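Local coordinates for putative arylalkylamine N-Acetyltransferase 7 (PDB 4FD7), which probably transfers an acetyl group from acetyl-CoA to an amine substrate, possibly an arylalkylamine, at residues 11-16 with 33-38; 40-45 with 77-82; 86-91 with 102-107. One frame throughout, in Å; residues are numbered along the deposited sequence.

How the interactions relate
Running from the N terminus, interaction 1 comes first: strands 14-21 and 28-35 pair and close the opening hairpin of the five-stranded antiparallel sheet. The chain leaves that sheet through helix 41-55 and comes back through helix 68-81, and interaction 2 closes this helical excursion where 40-45 meets 77-82. Strand 88-92 then runs beside 28-35 and turns into 98-108, the hairpin of interaction 3. The three loops follow in series; none nests in or crosses another. They still touch in space: Gln34 and Leu36 make backbone bonds to Val89 and Ser87 where 33-38 borders 86-91, Leu36 packs on Phe41, Ala44 and Leu82, and Leu82 rests on Ile103, tying helices to sheet.

Interaction 1 (11-16 with 33-38)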
ATOM      1  N   PHE A  11      -8.893 -14.195  13.272  1.00 16.56           N
ATOM      2  CA  PHE A  11      -8.854 -12.750  13.160  1.00 17.78           C
ATOM      3  C   PHE A  11      -9.041 -12.107  14.524  1.00 17.54           C
ATOM      4  O   PHE A  11      -9.984 -12.446  15.247  1.00 19.88           O
ATOM      5  CB  PHE A  11      -9.925 -12.250  12.185  1.00 17.96           C
ATOM      6  CG  PHE A  11      -9.865 -10.764  11.935  1.00 19.15           C
ATOM      7  CD1 PHE A  11     -10.653  -9.893  12.670  1.00 18.13           C
ATOM      8  CD2 PHE A  11      -9.013 -10.242  10.964  1.00 16.29           C
ATOM      9  CE1 PHE A  11     -10.596  -8.516  12.445  1.00 18.52           C
ATOM     10  CE2 PHE A  11      -8.952  -8.872  10.728  1.00 16.14           C
ATOM     11  CZ  PHE A  11      -9.736  -8.010  11.479  1.00 17.83           C
ATOM     12  N   PRO A  12      -8.152 -11.170  14.885  1.00 17.85           N
ATOM     13  CA  PRO A  12      -6.934 -10.803  14.143  1.00 17.47           C
ATOM     14  C   PRO A  12      -5.799 -11.812  14.291  1.00 20.03           C
ATOM     15  O   PRO A  12      -5.561 -12.303  15.395  1.00 22.36           O
ATOM     16  CB  PRO A  12      -6.524  -9.470  14.774  1.00 18.15           C
ATOM     17  CG  PRO A  12      -7.173  -9.478  16.137  1.00 21.30           C
ATOM     18  CD  PRO A  12      -8.461 -10.214  15.962  1.00 21.11           C
ATOM     19  N   SER A  13      -5.115 -12.109  13.188  1.00 18.18           N
ATOM     20  CA  SER A  13      -3.981 -13.015  13.199  1.00 17.50           C
ATOM     21  C   SER A  13      -2.677 -12.247  13.153  1.00 17.80           C
ATOM     22  O   SER A  13      -2.593 -11.179  12.536  1.00 14.95           O
ATOM     23  CB  SER A  13      -4.036 -13.948  11.997  1.00 19.24           C
ATOM     24  OG  SER A  13      -5.159 -14.805  12.100  1.00 20.56           O
ATOM     25  N   VAL A  14      -1.653 -12.801  13.787  1.00 17.52           N
ATOM     26  CA  VAL A  14      -0.308 -12.278  13.616  1.00 15.47           C
ATOM     27  C   VAL A  14       0.367 -13.015  12.475  1.00 17.48           C
ATOM     28  O   VAL A  14       0.475 -14.244  12.482  1.00 18.04           O
ATOM     29  CB  VAL A  14       0.530 -12.412  14.899  1.00 15.78           C
ATOM     30  CG1 VAL A  14       1.946 -11.851  14.666  1.00 16.77           C
ATOM     31  CG2 VAL A  14      -0.161 -11.671  16.035  1.00 16.26           C
ATOM     32  N   TRP A  15       0.827 -12.273  11.480  1.00 14.68           N
ATOM     33  CA  TRP A  15       1.363 -12.903  10.280  1.00 16.81           C
ATOM     34  C   TRP A  15       2.873 -13.024  10.245  1.00 17.21           C
ATOM     35  O   TRP A  15       3.403 -13.945   9.625  1.00 15.41           O
ATOM     36  CB  TRP A  15       0.876 -12.178   9.020  1.00 15.25           C
ATOM     37  CG  TRP A  15      -0.629 -12.210   8.892  1.00 16.47           C
ATOM     38  CD1 TRP A  15      -1.483 -11.150   8.966  1.00 15.13           C
ATOM     39  CD2 TRP A  15      -1.449 -13.367   8.687  1.00 17.38           C
ATOM     40  NE1 TRP A  15      -2.778 -11.570   8.813  1.00 16.29           N
ATOM     41  CE2 TRP A  15      -2.788 -12.927   8.641  1.00 16.63           C
ATOM     42  CE3 TRP A  15      -1.181 -14.731   8.535  1.00 17.66           C
ATOM     43  CZ2 TRP A  15      -3.861 -13.806   8.459  1.00 15.95           C
ATOM     44  CZ3 TRP A  15      -2.251 -15.605   8.357  1.00 19.85           C
ATOM     45  CH2 TRP A  15      -3.571 -15.136   8.314  1.00 16.29           C
ATOM     46  N   HIS A  16       3.564 -12.075  10.869  1.00 15.79           N
ATOM     47  CA  HIS A  16       5.015 -11.996  10.744  1.00 16.10           C
ATOM     48  C   HIS A  16       5.633 -11.333  11.976  1.00 16.82           C
ATOM     49  O   HIS A  16       5.042 -10.433  12.569  1.00 16.09           O
ATOM     50  CB  HIS A  16       5.353 -11.203   9.481  1.00 16.08           C
ATOM     51  CG  HIS A  16       6.817 -11.077   9.196  1.00 17.10           C
ATOM     52  ND1 HIS A  16       7.666 -12.162   9.127  1.00 16.28           N
ATOM     53  CD2 HIS A  16       7.576  -9.989   8.933  1.00 17.47           C
ATOM     54  CE1 HIS A  16       8.888 -11.746   8.840  1.00 17.23           C
ATOM     55  NE2 HIS A  16       8.862 -10.430   8.722  1.00 19.02           N
ATOM     56  N   VAL A  33       3.783  -7.856  12.542  1.00 12.98           N
ATOM     57  CA  VAL A  33       2.831  -7.393  11.541  1.00 13.42           C
ATOM     58  C   VAL A  33       1.601  -8.302  11.639  1.00 14.88           C
ATOM     59  O   VAL A  33       1.726  -9.534  11.624  1.00 13.10           O
ATOM     60  CB  VAL A  33       3.392  -7.479  10.115  1.00 14.37           C
ATOM     61  CG1 VAL A  33       2.440  -6.756   9.135  1.00 12.04           C
ATOM     62  CG2 VAL A  33       4.804  -6.893  10.043  1.00 12.68           C
ATOM     63  N   GLN A  34       0.424  -7.699  11.764  1.00 13.76           N
ATOM     64  CA  GLN A  34      -0.793  -8.469  12.005  1.00 13.39           C
ATOM     65  C   GLN A  34      -2.008  -7.836  11.356  1.00 14.43           C
ATOM     66  O   GLN A  34      -1.943  -6.697  10.887  1.00 10.95           O
ATOM     67  CB  GLN A  34      -1.060  -8.582  13.510  1.00 14.01           C
ATOM     68  CG  GLN A  34      -1.285  -7.229  14.203  1.00 15.51           C
ATOM     69  CD  GLN A  34      -1.947  -7.371  15.565  1.00 15.08           C
ATOM     70  OE1 GLN A  34      -1.278  -7.538  16.584  1.00 17.44           O
ATOM     71  NE2 GLN A  34      -3.263  -7.288  15.587  1.00 13.58           N
ATOM     72  N   ASP A  35      -3.114  -8.581  11.336  1.00 13.65           N
ATOM     73  CA  ASP A  35      -4.399  -8.018  10.911  1.00 14.83           C
ATOM     74  C   ASP A  35      -4.686  -6.766  11.719  1.00 14.06           C
ATOM     75  O   ASP A  35      -4.439  -6.725  12.931  1.00 14.24           O
ATOM     76  CB  ASP A  35      -5.546  -8.996  11.157  1.00 16.07           C
ATOM     77  CG  ASP A  35      -5.540 -10.169  10.214  1.00 16.13           C
ATOM     78  OD1 ASP A  35      -5.253  -9.988   9.006  1.00 13.37           O
ATOM     79  OD2 ASP A  35      -5.852 -11.287  10.694  1.00 15.60           O
ATOM     80  N   LEU A  36      -5.200  -5.739  11.053  1.00 14.78           N
ATOM     81  CA  LEU A  36      -5.559  -4.497  11.725  1.00 14.59           C
ATOM     82  C   LEU A  36      -6.883  -4.687  12.458  1.00 14.14           C
ATOM     83  O   LEU A  36      -7.907  -4.929  11.819  1.00 14.21           O
ATOM     84  CB  LEU A  36      -5.701  -3.375  10.687  1.00 13.95           C
ATOM     85  CG  LEU A  36      -6.210  -2.046  11.244  1.00 15.78           C
ATOM     86  CD1 LEU A  36      -5.149  -1.400  12.132  1.00 16.98           C
ATOM     87  CD2 LEU A  36      -6.617  -1.088  10.112  1.00 15.60           C
ATOM     88  N   PRO A  37      -6.868  -4.601  13.807  1.00 13.26           N
ATOM     89  CA  PRO A  37      -8.101  -4.785  14.579  1.00 17.79           C
ATOM     90  C   PRO A  37      -9.120  -3.706  14.257  1.00 16.53           C
ATOM     91  O   PRO A  37      -8.746  -2.560  13.988  1.00 17.88           O
ATOM     92  CB  PRO A  37      -7.629  -4.654  16.041  1.00 17.03           C
ATOM     93  CG  PRO A  37      -6.161  -4.982  16.005  1.00 16.96           C
ATOM     94  CD  PRO A  37      -5.693  -4.420  14.682  1.00 16.39           C
ATOM     95  N   GLU A  38     -10.397  -4.062  14.279  1.00 18.30           N
ATOM     96  CA  GLU A  38     -11.435  -3.089  13.945  1.00 18.61           C
ATOM     97  C   GLU A  38     -11.361  -1.829  14.817  1.00 19.65           C
ATOM     98  O   GLU A  38     -11.511  -0.716  14.318  1.00 18.15           O
ATOM     99  CB  GLU A  38     -12.821  -3.728  14.020  1.00 18.54           C
ATOM    100  CG  GLU A  38     -13.044  -4.853  12.995  1.00 19.33           C
ATOM    101  CD  GLU A  38     -14.168  -4.540  12.021  1.00 22.49           C
ATOM    102  OE1 GLU A  38     -14.788  -3.462  12.172  1.00 21.48           O
ATOM    103  OE2 GLU A  38     -14.430  -5.357  11.100  1.00 22.09           O
TER
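Val33 faces two residues of the opposing strand at once. Its carbonyl O accepts from Trp15 N at 2.9 Å and from His16 N at a longer 3.2 Å, both donors lying in the carbonyl plane, while Val33 N returns a bond to His16 O. Gln34 pairs with Val14 without backbone bonds between them, and its CB packs 3.2 Å from Ser13 O. Its CG stands between the backbone N and the carbonyl carbon (chi1 62°); beyond that the extended chain lets NE2 bond to Asp35 O, while OE1 accepts from Arg32. Asp35 takes part in three of the six hydrogen bonds across the contact. Its N gives to Ser13 O, and both carboxylate oxygens are held by residues of 11-16: OD2 takes Ser13 N at 2.7 Å on the anti side but tilted out of the carboxylate plane, nearly straight at 169°, and OD1 takes the indole Trp15 NE1 at 2.9 Å. That N-H comes from above the carboxylate plane, yet OD1 sits in the ring plane of Trp15. A salt bridge from Arg5 to OD2 should help keep the acid ionised. Phe11 CE2 also lies 3.4 Å from Asp35 CB, and the same ring brings CZ to 3.6 Å from Leu36 O. Farther on, Glu38 CG reaches the ring edge of Phe11. Trp15 and His16 set against the single Val33 make a classic beta bulge, here in the hairpin at one margin of the five-stranded sheet.

Interaction 2 (40-45 with 77-82); sequences RFEDAI and LWKAML
Phe41 and Leu82 meet where the start of one helix lies beside the end of another. Following Phe41 outward, CB and CG both face Leu82 CD1, each at the limit of contact. CB already points toward 77-82, and CG, anti to the carbonyl carbon (chi1 -80°), is set beside Leu82 CD1. CD2 and CE2 then pass beneath Leu82 CB, CE2 at 3.7 Å from it, and at the tip CZ comes to 3.6 Å from Leu82 O. Seen from Leu82, its CB stands over the ring face, 3.9 Å from the centroid and 20° off the normal, a CH-pi contact; the two side chains pass one another, pointing opposite ways. One turn further on, Ile45 sends its CD1 into the angle between Trp78 and Leu82, 3.6 Å from Trp78 CB and 3.7 Å from Leu82 CD1. The Trp78 indole meanwhile donates its NE1 proton to Met151 O, which ties this helix to strand 146-155. At the outer margin Lys79 stretches its fully extended chain to Glu42, whose own chain bends at CG; the salt bridge is weak, with Lys79 NZ 3.4 Å from Glu42 OE1. The short helical segments run roughly antiparallel, at 148°, with axes 11.0 Å apart, a spacing bridged by large side chains. The chemistry therefore points to hydrophobic adhesion: most of the cohesion probably comes from apolar and CH-pi contacts of Phe41, Ile45, Leu82 and Trp78 CB, and the single loose ion pair probably adds little.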
ATOM      1  N   ARG A  40      -8.993  -0.294  15.864  1.00 19.55           N
ATOM      2  CA  ARG A  40      -7.879   0.582  15.506  1.00 18.73           C
ATOM      3  C   ARG A  40      -8.053   1.193  14.107  1.00 19.07           C
ATOM      4  O   ARG A  40      -7.161   1.911  13.612  1.00 19.34           O
ATOM      5  CB  ARG A  40      -6.555  -0.171  15.575  1.00 19.28           C
ATOM      6  CG  ARG A  40      -6.299  -0.904  16.889  1.00 20.64           C
ATOM      7  CD  ARG A  40      -6.345   0.013  18.116  1.00 20.51           C
ATOM      8  NE  ARG A  40      -5.431   1.164  18.050  1.00 18.98           N
ATOM      9  CZ  ARG A  40      -4.126   1.146  18.321  1.00 20.21           C
ATOM     10  NH1 ARG A  40      -3.425   2.270  18.232  1.00 22.09           N
ATOM     11  NH2 ARG A  40      -3.506   0.021  18.671  1.00 21.34           N
ATOM     12  N   PHE A  41      -9.194   0.924  13.477  1.00 19.08           N
ATOM     13  CA  PHE A  41      -9.436   1.454  12.132  1.00 17.71           C
ATOM     14  C   PHE A  41      -9.183   2.971  12.050  1.00 18.98           C
ATOM     15  O   PHE A  41      -8.397   3.426  11.215  1.00 18.01           O
ATOM     16  CB  PHE A  41     -10.845   1.118  11.627  1.00 17.73           C
ATOM     17  CG  PHE A  41     -10.991  -0.290  11.098  1.00 16.52           C
ATOM     18  CD1 PHE A  41      -9.950  -1.204  11.198  1.00 17.03           C
ATOM     19  CD2 PHE A  41     -12.163  -0.687  10.477  1.00 17.34           C
ATOM     20  CE1 PHE A  41     -10.086  -2.498  10.700  1.00 16.14           C
ATOM     21  CE2 PHE A  41     -12.309  -1.966   9.973  1.00 17.23           C
ATOM     22  CZ  PHE A  41     -11.270  -2.878  10.086  1.00 16.89           C
ATOM     23  N   GLU A  42      -9.798   3.753  12.937  1.00 19.74           N
ATOM     24  CA  GLU A  42      -9.630   5.200  12.817  1.00 19.97           C
ATOM     25  C   GLU A  42      -8.180   5.574  13.098  1.00 19.10           C
ATOM     26  O   GLU A  42      -7.628   6.444  12.402  1.00 18.32           O
ATOM     27  CB  GLU A  42     -10.600   6.016  13.685  1.00 22.50           C
ATOM     28  CG  GLU A  42     -10.622   7.526  13.318  1.00 21.28           C
ATOM     29  CD  GLU A  42     -11.374   7.846  12.012  1.00 23.75           C
ATOM     30  OE1 GLU A  42     -12.275   7.066  11.627  1.00 27.21           O
ATOM     31  OE2 GLU A  42     -11.068   8.885  11.377  1.00 21.94           O
ATOM     32  N   ASP A  43      -7.541   4.886  14.052  1.00 18.80           N
ATOM     33  CA  ASP A  43      -6.160   5.214  14.365  1.00 19.49           C
ATOM     34  C   ASP A  43      -5.341   5.040  13.092  1.00 17.33           C
ATOM     35  O   ASP A  43      -4.552   5.923  12.719  1.00 17.52           O
ATOM     36  CB  ASP A  43      -5.624   4.342  15.512  1.00 20.74           C
ATOM     37  CG  ASP A  43      -6.238   4.703  16.855  1.00 21.29           C
ATOM     38  OD1 ASP A  43      -6.742   5.834  16.988  1.00 23.38           O
ATOM     39  OD2 ASP A  43      -6.200   3.862  17.779  1.00 24.42           O
ATOM     40  N   ALA A  44      -5.621   3.943  12.377  1.00 17.47           N
ATOM     41  CA  ALA A  44      -4.908   3.648  11.141  1.00 16.22           C
ATOM     42  C   ALA A  44      -5.130   4.767  10.135  1.00 17.99           C
ATOM     43  O   ALA A  44      -4.175   5.271   9.528  1.00 17.52           O
ATOM     44  CB  ALA A  44      -5.356   2.315  10.568  1.00 14.86           C
ATOM     45  N   ILE A  45      -6.393   5.167   9.993  1.00 16.93           N
ATOM     46  CA  ILE A  45      -6.744   6.223   9.062  1.00 16.64           C
ATOM     47  C   ILE A  45      -5.929   7.457   9.425  1.00 18.15           C
ATOM     48  O   ILE A  45      -5.283   8.065   8.558  1.00 18.24           O
ATOM     49  CB  ILE A  45      -8.256   6.519   9.107  1.00 17.96           C
ATOM     50  CG1 ILE A  45      -9.037   5.364   8.481  1.00 17.54           C
ATOM     51  CG2 ILE A  45      -8.580   7.862   8.430  1.00 16.37           C
ATOM     52  CD1 ILE A  45      -8.627   5.051   7.078  1.00 17.78           C
ATOM     53  N   LEU A  77     -11.971   6.408   0.268  1.00 16.12           N
ATOM     54  CA  LEU A  77     -11.473   5.146  -0.318  1.00 14.60           C
ATOM     55  C   LEU A  77     -10.978   4.126   0.716  1.00 14.29           C
ATOM     56  O   LEU A  77     -11.409   2.954   0.710  1.00 15.99           O
ATOM     57  CB  LEU A  77     -10.361   5.417  -1.342  1.00 15.08           C
ATOM     58  CG  LEU A  77      -9.903   4.179  -2.124  1.00 14.92           C
ATOM     59  CD1 LEU A  77     -11.138   3.507  -2.686  1.00 17.03           C
ATOM     60  CD2 LEU A  77      -8.950   4.547  -3.242  1.00 17.31           C
ATOM     61  N   TRP A  78     -10.050   4.562   1.567  1.00 13.41           N
ATOM     62  CA  TRP A  78      -9.526   3.704   2.632  1.00 13.27           C
ATOM     63  C   TRP A  78     -10.648   3.144   3.500  1.00 15.43           C
ATOM     64  O   TRP A  78     -10.636   1.954   3.850  1.00 14.83           O
ATOM     65  CB  TRP A  78      -8.558   4.484   3.516  1.00 15.15           C
ATOM     66  CG  TRP A  78      -7.250   4.813   2.862  1.00 12.89           C
ATOM     67  CD1 TRP A  78      -6.556   4.040   1.966  1.00 15.07           C
ATOM     68  CD2 TRP A  78      -6.450   5.980   3.088  1.00 14.94           C
ATOM     69  NE1 TRP A  78      -5.382   4.663   1.615  1.00 14.31           N
ATOM     70  CE2 TRP A  78      -5.292   5.860   2.285  1.00 15.01           C
ATOM     71  CE3 TRP A  78      -6.604   7.121   3.882  1.00 14.86           C
ATOM     72  CZ2 TRP A  78      -4.294   6.835   2.258  1.00 15.02           C
ATOM     73  CZ3 TRP A  78      -5.614   8.100   3.847  1.00 14.68           C
ATOM     74  CH2 TRP A  78      -4.477   7.948   3.041  1.00 14.24           C
ATOM     75  N   LYS A  79     -11.594   4.015   3.877  1.00 13.83           N
ATOM     76  CA  LYS A  79     -12.716   3.591   4.712  1.00 16.58           C
ATOM     77  C   LYS A  79     -13.578   2.548   4.023  1.00 14.65           C
ATOM     78  O   LYS A  79     -14.093   1.645   4.694  1.00 16.27           O
ATOM     79  CB  LYS A  79     -13.560   4.775   5.205  1.00 14.89           C
ATOM     80  CG  LYS A  79     -12.867   5.558   6.306  1.00 16.58           C
ATOM     81  CD  LYS A  79     -13.781   6.558   6.981  1.00 17.41           C
ATOM     82  CE  LYS A  79     -13.008   7.301   8.046  1.00 19.91           C
ATOM     83  NZ  LYS A  79     -13.880   8.200   8.841  1.00 23.01           N
ATOM     84  N   ALA A  80     -13.727   2.658   2.708  1.00 12.78           N
ATOM     85  CA  ALA A  80     -14.433   1.606   1.962  1.00 16.39           C
ATOM     86  C   ALA A  80     -13.657   0.295   1.951  1.00 15.30           C
ATOM     87  O   ALA A  80     -14.261  -0.788   1.901  1.00 17.10           O
ATOM     88  CB  ALA A  80     -14.743   2.040   0.538  1.00 13.93           C
ATOM     89  N   MET A  81     -12.331   0.380   1.987  1.00 14.75           N
ATOM     90  CA  MET A  81     -11.499  -0.835   1.929  1.00 13.89           C
ATOM     91  C   MET A  81     -11.376  -1.617   3.244  1.00 15.46           C
ATOM     92  O   MET A  81     -11.310  -2.844   3.230  1.00 16.54           O
ATOM     93  CB  MET A  81     -10.089  -0.494   1.442  1.00 15.86           C
ATOM     94  CG  MET A  81     -10.027   0.035   0.006  1.00 13.90           C
ATOM     95  SD  MET A  81      -8.388   0.684  -0.356  1.00 15.64           S
ATOM     96  CE  MET A  81      -7.410  -0.809  -0.259  1.00 13.75           C
ATOM     97  N   LEU A  82     -11.304  -0.908   4.366  1.00 16.01           N
ATOM     98  CA  LEU A  82     -11.030  -1.544   5.665  1.00 15.78           C
ATOM     99  C   LEU A  82     -11.908  -2.745   6.046  1.00 15.67           C
ATOM    100  O   LEU A  82     -11.387  -3.718   6.594  1.00 15.36           O
ATOM    101  CB  LEU A  82     -11.051  -0.506   6.796  1.00 16.21           C
ATOM    102  CG  LEU A  82      -9.929   0.528   6.738  1.00 16.69           C
ATOM    103  CD1 LEU A  82     -10.306   1.756   7.543  1.00 20.43           C
ATOM    104  CD2 LEU A  82      -8.645  -0.072   7.263  1.00 18.41           C
TER

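Interaction 3 (86-91 with 102-107); sequences MSLVCF and NILDVA
Ser87 points its hydroxyl at the neighbouring strand, where OG accepts Leu104 N at 3.0 Å along a nearly straight path (164°). With OG anti to the carbonyl carbon of its own residue (chi1 -62°), the hydroxyl also comes within 3.4 Å of Ile103 CA. It gives its own proton to a water, which accepts from Met86 N as well and donates to Leu104 O at 2.7 Å. Side chain and water thus stand in for the backbone pairing that Met86 and Leu104 would otherwise make. Met86 O is instead buried against Leu104 CD1, 3.4 Å away, with no polar partner in the model. Regular pairing takes over at Leu88 and Asn102, whose backbones exchange two bonds in an antiparallel hydrogen-bonded pair. This belongs to the hairpin of strands 88-92 and 98-108, in the middle of the five-stranded GNAT sheet, with 28-35 on one flank and 146-155 on the other. Leu88 and Asn102 share one sheet face, and there the isobutyl groups of Leu88 and Leu104 lie aslant, CD1 to CD1 at 3.8 Å, with Leu175 of helix 172-179 against Leu88. Asn102 turns its amide away from Leu88: ND2 donates to Gly152 O, and OD1 accepts from Arg172. Met86, bent twice along its chain, brings CE to 4.4 Å from Val106 CG2, while its side chain also touches Leu175 and Val179.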
ATOM      1  N   MET A  86      -8.402  -7.037   5.381  1.00 14.52           N
ATOM      2  CA  MET A  86      -7.171  -7.495   4.770  1.00 13.92           C
ATOM      3  C   MET A  86      -6.024  -6.554   5.089  1.00 11.89           C
ATOM      4  O   MET A  86      -4.882  -6.848   4.745  1.00 14.63           O
ATOM      5  CB  MET A  86      -7.334  -7.658   3.246  1.00 11.87           C
ATOM      6  CG  MET A  86      -8.287  -8.804   2.838  1.00 13.49           C
ATOM      7  SD  MET A  86      -7.666 -10.460   3.241  1.00 13.28           S
ATOM      8  CE  MET A  86      -6.294 -10.594   2.101  1.00 15.22           C
ATOM      9  N   SER A  87      -6.304  -5.442   5.759  1.00 11.30           N
ATOM     10  CA  SER A  87      -5.252  -4.451   5.983  1.00 12.85           C
ATOM     11  C   SER A  87      -4.285  -4.835   7.101  1.00 13.31           C
ATOM     12  O   SER A  87      -4.670  -5.472   8.081  1.00 13.48           O
ATOM     13  CB  SER A  87      -5.826  -3.046   6.187  1.00 14.03           C
ATOM     14  OG  SER A  87      -6.519  -2.639   5.016  1.00 15.68           O
ATOM     15  N   LEU A  88      -3.025  -4.437   6.937  1.00 12.07           N
ATOM     16  CA  LEU A  88      -1.974  -4.900   7.838  1.00 12.51           C
ATOM     17  C   LEU A  88      -1.366  -3.785   8.691  1.00 13.97           C
ATOM     18  O   LEU A  88      -1.229  -2.659   8.230  1.00 12.34           O
ATOM     19  CB  LEU A  88      -0.895  -5.609   7.027  1.00 12.69           C
ATOM     20  CG  LEU A  88      -1.354  -6.914   6.364  1.00 13.25           C
ATOM     21  CD1 LEU A  88      -0.259  -7.483   5.478  1.00 11.95           C
ATOM     22  CD2 LEU A  88      -1.744  -7.915   7.447  1.00 13.18           C
ATOM     23  N   VAL A  89      -1.000  -4.101   9.937  1.00 12.52           N
ATOM     24  CA  VAL A  89      -0.471  -3.083  10.843  1.00 14.35           C
ATOM     25  C   VAL A  89       0.759  -3.620  11.566  1.00 15.56           C
ATOM     26  O   VAL A  89       0.839  -4.820  11.851  1.00 13.07           O
ATOM     27  CB  VAL A  89      -1.542  -2.614  11.871  1.00 13.26           C
ATOM     28  CG1 VAL A  89      -2.005  -3.761  12.800  1.00 13.73           C
ATOM     29  CG2 VAL A  89      -1.019  -1.455  12.721  1.00 15.37           C
ATOM     30  N   CYS A  90       1.720  -2.740  11.838  1.00 14.71           N
ATOM     31  CA  CYS A  90       2.935  -3.127  12.553  1.00 14.94           C
ATOM     32  C   CYS A  90       2.941  -2.516  13.950  1.00 16.17           C
ATOM     33  O   CYS A  90       2.670  -1.317  14.129  1.00 15.39           O
ATOM     34  CB  CYS A  90       4.192  -2.670  11.782  1.00 14.48           C
ATOM     35  SG  CYS A  90       5.801  -3.067  12.549  1.00 16.97           S
ATOM     36  N   PHE A  91       3.241  -3.351  14.941  1.00 15.44           N
ATOM     37  CA  PHE A  91       3.413  -2.866  16.318  1.00 18.87           C
ATOM     38  C   PHE A  91       4.772  -3.283  16.833  1.00 18.07           C
ATOM     39  O   PHE A  91       5.292  -4.323  16.450  1.00 16.47           O
ATOM     40  CB  PHE A  91       2.358  -3.458  17.265  1.00 15.83           C
ATOM     41  CG  PHE A  91       0.942  -3.049  16.957  1.00 18.58           C
ATOM     42  CD1 PHE A  91       0.540  -1.723  17.061  1.00 16.85           C
ATOM     43  CD2 PHE A  91       0.000  -4.006  16.589  1.00 16.70           C
ATOM     44  CE1 PHE A  91      -0.793  -1.354  16.793  1.00 18.87           C
ATOM     45  CE2 PHE A  91      -1.325  -3.648  16.311  1.00 18.14           C
ATOM     46  CZ  PHE A  91      -1.722  -2.323  16.415  1.00 18.34           C
ATOM     47  N   ASN A 102      -0.605  -0.683   6.210  1.00 14.79           N
ATOM     48  CA  ASN A 102      -0.710  -0.896   4.769  1.00 15.10           C
ATOM     49  C   ASN A 102      -2.179  -1.195   4.549  1.00 14.05           C
ATOM     50  O   ASN A 102      -2.684  -2.213   5.025  1.00 11.04           O
ATOM     51  CB  ASN A 102       0.129  -2.109   4.348  1.00 13.40           C
ATOM     52  CG  ASN A 102       0.634  -2.040   2.895  1.00 14.97           C
ATOM     53  OD1 ASN A 102       1.440  -2.874   2.483  1.00 15.68           O
ATOM     54  ND2 ASN A 102       0.155  -1.072   2.121  1.00 15.38           N
ATOM     55  N   ILE A 103      -2.879  -0.287   3.874  1.00 14.50           N
ATOM     56  CA  ILE A 103      -4.292  -0.505   3.578  1.00 14.35           C
ATOM     57  C   ILE A 103      -4.404  -1.355   2.319  1.00 14.57           C
ATOM     58  O   ILE A 103      -3.934  -0.960   1.254  1.00 14.54           O
ATOM     59  CB  ILE A 103      -5.060   0.826   3.411  1.00 14.01           C
ATOM     60  CG1 ILE A 103      -4.863   1.711   4.648  1.00 17.63           C
ATOM     61  CG2 ILE A 103      -6.540   0.572   3.176  1.00 14.50           C
ATOM     62  CD1 ILE A 103      -5.510   1.150   5.914  1.00 15.07           C
ATOM     63  N   LEU A 104      -5.014  -2.532   2.451  1.00 14.27           N
ATOM     64  CA  LEU A 104      -5.012  -3.504   1.376  1.00 13.57           C
ATOM     65  C   LEU A 104      -6.437  -3.910   1.003  1.00 13.05           C
ATOM     66  O   LEU A 104      -7.353  -3.872   1.842  1.00 14.15           O
ATOM     67  CB  LEU A 104      -4.246  -4.777   1.795  1.00 14.35           C
ATOM     68  CG  LEU A 104      -2.827  -4.744   2.383  1.00 12.89           C
ATOM     69  CD1 LEU A 104      -2.352  -6.164   2.638  1.00 13.43           C
ATOM     70  CD2 LEU A 104      -1.852  -4.047   1.485  1.00 12.32           C
ATOM     71  N   ASP A 105      -6.622  -4.315  -0.248  1.00 13.13           N
ATOM     72  CA  ASP A 105      -7.847  -5.036  -0.600  1.00 13.23           C
ATOM     73  C   ASP A 105      -7.571  -6.015  -1.729  1.00 14.82           C
ATOM     74  O   ASP A 105      -6.430  -6.161  -2.146  1.00 14.69           O
ATOM     75  CB  ASP A 105      -9.009  -4.085  -0.920  1.00 15.36           C
ATOM     76  CG  ASP A 105      -8.811  -3.306  -2.204  1.00 17.75           C
ATOM     77  OD1 ASP A 105      -7.761  -3.440  -2.869  1.00 19.76           O
ATOM     78  OD2 ASP A 105      -9.729  -2.528  -2.538  1.00 21.98           O
ATOM     79  N   VAL A 106      -8.599  -6.688  -2.232  1.00 12.94           N
ATOM     80  CA  VAL A 106      -8.373  -7.641  -3.312  1.00 12.61           C
ATOM     81  C   VAL A 106      -8.876  -7.094  -4.645  1.00 14.95           C
ATOM     82  O   VAL A 106     -10.020  -6.651  -4.748  1.00 16.82           O
ATOM     83  CB  VAL A 106      -8.981  -9.015  -2.977  1.00 13.79           C
ATOM     84  CG1 VAL A 106      -8.840 -10.003  -4.153  1.00 14.62           C
ATOM     85  CG2 VAL A 106      -8.312  -9.576  -1.720  1.00 14.91           C
ATOM     86  N   ALA A 107      -7.989  -7.066  -5.639  1.00 14.39           N
ATOM     87  CA  ALA A 107      -8.353  -6.670  -6.992  1.00 15.68           C
ATOM     88  C   ALA A 107      -8.865  -7.919  -7.705  1.00 16.48           C
ATOM     89  O   ALA A 107      -8.316  -9.008  -7.536  1.00 15.85           O
ATOM     90  CB  ALA A 107      -7.162  -6.093  -7.718  1.00 16.01           C
TER
HETATM   91  O   HOH W   1      -8.749  -4.115   4.133  1.00 12.89           O